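Local coordinates for actin-binding protein, cofilin/tropomyosin family protein, putative (Entamoeba histolytica, PDB 4LIZ) that binds actin filaments and stabilises them, and may contribute to phagocytosis and pseudopod formation, at residues N21-F29 and V40-V51. Numbering follows the deposited sequence. Where two conformers were deposited one is given.
Sequences NEEVEFVVF and VDAKGKGGLEEV. With NA (sodium ion), chain C.
F26 and V28 pair with G44 and A42 as the hydrogen-bonded sites of an antiparallel hairpin, the axes of strands 26-29 and 42-44 approaching to 4.7 Å. A classic beta bulge interrupts the pairing twice. At one, E25 N and F26 N both donate to G44 O, E25 N from above the carbonyl plane at 2.8 Å; at the other, D41 N and A42 N share V28 O.

Wedging the F26 ring between strand and helix, CB of E50 lies over one face, a CH-pi contact 3.9 Å from the ring centroid, while the backbone at K43 and G44 borders the opposite face and A42 CB meets the edge. V51 CG2 touches F26 CD2, the two side chains running in opposite directions, and on the same side of the sheet V28 CG2 packs on V51 CG2 at 4.2 Å. The extended side chain of E25 grips the loop: OE1, through its anti lone pair, accepts from G46 N at 2.8 Å, and OE2 forms a weak salt bridge with K45 NZ at 3.3 Å. Bends at chi3 (86°) and chi4 (64°) fold K45 back, letting NZ also donate to E22 O and meet a water held by E23 OE2.

Beside the K45 site, the carbonyl oxygens of N21 and V24, ends of a type I turn, bind a sodium ion together with the backbone oxygens of E15 and D18 and a water. The whole is the edge hairpin of the ADF-homology fold, leading through a glycine-rich loop into helix 48-54.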
# COMPACT_ATOMS: atom_id res chain seq x y z
N ASN A 21 -10.03 15.51 -0.59
CA ASN A 21 -8.96 15.66 0.32
C ASN A 21 -7.74 15.55 -0.56
O ASN A 21 -7.09 14.47 -0.65
CB ASN A 21 -8.99 14.59 1.41
CG ASN A 21 -7.90 14.77 2.42
OD1 ASN A 21 -6.93 15.55 2.22
ND2 ASN A 21 -8.02 14.08 3.59
N GLU A 22 -7.34 16.66 -1.16
CA GLU A 22 -6.20 16.71 -2.03
C GLU A 22 -4.87 16.68 -1.35
O GLU A 22 -3.89 16.45 -2.02
CB GLU A 22 -6.37 17.97 -2.93
CG GLU A 22 -7.58 17.86 -3.82
CD GLU A 22 -7.61 19.00 -4.85
OE1 GLU A 22 -7.13 20.10 -4.56
OE2 GLU A 22 -8.11 18.76 -5.95
N GLU A 23 -4.81 16.82 -0.04
CA GLU A 23 -3.60 16.78 0.75
C GLU A 23 -3.10 15.34 1.03
O GLU A 23 -2.00 15.20 1.56
CB GLU A 23 -3.80 17.52 2.07
CG GLU A 23 -4.22 19.01 1.87
CD GLU A 23 -3.25 19.75 1.00
OE1 GLU A 23 -2.09 19.87 1.39
OE2 GLU A 23 -3.63 20.21 -0.14
N VAL A 24 -3.96 14.38 0.77
CA VAL A 24 -3.54 12.99 1.04
C VAL A 24 -3.84 12.18 -0.19
O VAL A 24 -4.96 11.93 -0.58
CB VAL A 24 -4.25 12.37 2.25
CG1 VAL A 24 -3.86 10.92 2.46
CG2 VAL A 24 -4.02 13.18 3.54
N GLU A 25 -2.78 11.64 -0.81
CA GLU A 25 -2.82 10.84 -2.04
C GLU A 25 -2.14 9.46 -1.78
O GLU A 25 -2.31 8.57 -2.61
CB GLU A 25 -2.12 11.57 -3.16
CG GLU A 25 -2.87 12.88 -3.50
CD GLU A 25 -2.10 13.64 -4.52
OE1 GLU A 25 -0.87 13.68 -4.57
OE2 GLU A 25 -2.81 14.36 -5.33
N PHE A 26 -1.34 9.31 -0.77
CA PHE A 26 -0.73 8.03 -0.38
C PHE A 26 -0.59 7.89 1.08
O PHE A 26 -0.52 8.89 1.83
CB PHE A 26 0.72 7.93 -1.03
CG PHE A 26 1.82 8.60 -0.27
CD1 PHE A 26 2.04 9.93 -0.47
CD2 PHE A 26 2.57 7.96 0.66
CE1 PHE A 26 3.02 10.59 0.26
CE2 PHE A 26 3.54 8.57 1.39
CZ PHE A 26 3.70 9.95 1.22
N VAL A 27 -0.49 6.65 1.57
CA VAL A 27 -0.14 6.32 2.90
C VAL A 27 0.73 5.10 2.97
O VAL A 27 0.54 4.20 2.10
CB VAL A 27 -1.35 6.19 3.85
CG1 VAL A 27 -2.32 5.11 3.32
CG2 VAL A 27 -1.01 5.93 5.29
N VAL A 28 1.70 5.11 3.87
CA VAL A 28 2.53 3.93 4.18
C VAL A 28 2.34 3.60 5.61
O VAL A 28 2.48 4.51 6.47
CB VAL A 28 4.00 4.18 3.80
CG1 VAL A 28 4.86 2.96 4.17
CG2 VAL A 28 4.18 4.54 2.36
N PHE A 29 2.03 2.33 5.94
CA PHE A 29 1.91 1.85 7.25
C PHE A 29 3.06 0.98 7.68
O PHE A 29 3.55 0.15 6.86
CB PHE A 29 0.63 0.97 7.43
CG PHE A 29 -0.68 1.67 7.09
CD1 PHE A 29 -1.22 2.57 8.04
CD2 PHE A 29 -1.34 1.51 5.89
CE1 PHE A 29 -2.41 3.20 7.72
CE2 PHE A 29 -2.54 2.18 5.64
CZ PHE A 29 -3.03 3.03 6.57
N VAL A 40 0.94 4.78 11.09
CA VAL A 40 1.31 5.51 9.89
C VAL A 40 2.79 5.86 9.88
O VAL A 40 3.26 6.54 10.76
CB VAL A 40 0.51 6.83 9.78
CG1 VAL A 40 1.04 7.68 8.66
CG2 VAL A 40 -0.93 6.51 9.55
N ASP A 41 3.51 5.36 8.88
CA ASP A 41 4.88 5.77 8.63
C ASP A 41 5.01 7.04 7.80
O ASP A 41 5.85 7.82 8.04
CB ASP A 41 5.66 4.63 7.94
CG ASP A 41 6.01 3.48 8.86
OD1 ASP A 41 5.84 3.58 10.05
OD2 ASP A 41 6.44 2.48 8.31
N ALA A 42 4.18 7.19 6.81
CA ALA A 42 4.17 8.37 5.99
C ALA A 42 2.77 8.61 5.37
O ALA A 42 2.07 7.69 5.13
CB ALA A 42 5.20 8.22 4.89
N LYS A 43 2.41 9.86 5.10
CA LYS A 43 1.17 10.18 4.54
C LYS A 43 1.25 11.55 3.96
O LYS A 43 1.88 12.43 4.57
CB LYS A 43 0.12 10.14 5.63
CG LYS A 43 -1.26 10.28 5.07
CD LYS A 43 -2.33 10.24 6.18
CE LYS A 43 -2.38 11.52 7.11
NZ LYS A 43 -3.49 11.47 8.13
N GLY A 44 0.74 11.71 2.76
CA GLY A 44 0.79 13.02 2.09
C GLY A 44 0.48 13.02 0.67
O GLY A 44 -0.23 12.13 0.14
N LYS A 45 0.95 14.06 -0.04
CA LYS A 45 0.78 14.19 -1.43
C LYS A 45 1.84 13.37 -2.16
O LYS A 45 2.97 13.32 -1.64
CB LYS A 45 0.88 15.70 -1.84
CG LYS A 45 -0.42 16.42 -1.55
CD LYS A 45 -0.38 17.82 -2.20
CE LYS A 45 -0.83 17.78 -3.67
NZ LYS A 45 -2.24 17.37 -4.07
N GLY A 46 1.48 12.79 -3.27
CA GLY A 46 2.46 11.98 -3.99
C GLY A 46 1.85 10.66 -4.38
O GLY A 46 0.65 10.43 -4.33
N GLY A 47 2.71 9.83 -4.82
CA GLY A 47 2.34 8.53 -5.40
C GLY A 47 3.49 7.54 -5.12
O GLY A 47 4.09 7.49 -4.11
N LEU A 48 3.70 6.73 -6.19
CA LEU A 48 4.69 5.66 -6.09
C LEU A 48 6.08 6.06 -5.56
O LEU A 48 6.69 5.42 -4.71
CB LEU A 48 4.80 4.87 -7.39
CG LEU A 48 5.75 3.68 -7.29
CD1 LEU A 48 5.18 2.61 -6.38
CD2 LEU A 48 6.01 3.14 -8.72
N GLU A 49 6.64 7.15 -6.12
CA GLU A 49 7.96 7.52 -5.67
C GLU A 49 8.02 7.86 -4.17
O GLU A 49 8.93 7.54 -3.50
CB GLU A 49 8.67 8.52 -6.63
CG GLU A 49 8.59 8.03 -8.11
CD GLU A 49 9.14 6.58 -8.43
OE1 GLU A 49 10.09 6.08 -7.81
OE2 GLU A 49 8.52 5.91 -9.31
N GLU A 50 7.00 8.55 -3.71
CA GLU A 50 6.89 8.88 -2.30
C GLU A 50 6.73 7.63 -1.40
O GLU A 50 7.30 7.53 -0.36
CB GLU A 50 5.75 9.84 -2.07
CG GLU A 50 6.02 11.27 -2.51
CD GLU A 50 6.05 11.48 -4.02
OE1 GLU A 50 5.44 10.78 -4.79
OE2 GLU A 50 6.72 12.40 -4.44
N VAL A 51 5.95 6.69 -1.88
CA VAL A 51 5.81 5.44 -1.18
C VAL A 51 7.17 4.73 -1.11
O VAL A 51 7.57 4.30 -0.11
CB VAL A 51 4.78 4.56 -1.93
CG1 VAL A 51 4.85 3.08 -1.57
CG2 VAL A 51 3.37 5.09 -1.76
NA NA C . -7.29 12.17 -1.18
O HOH W 1 -2.91 19.89 -2.74
O HOH W 2 -7.15 12.87 -3.44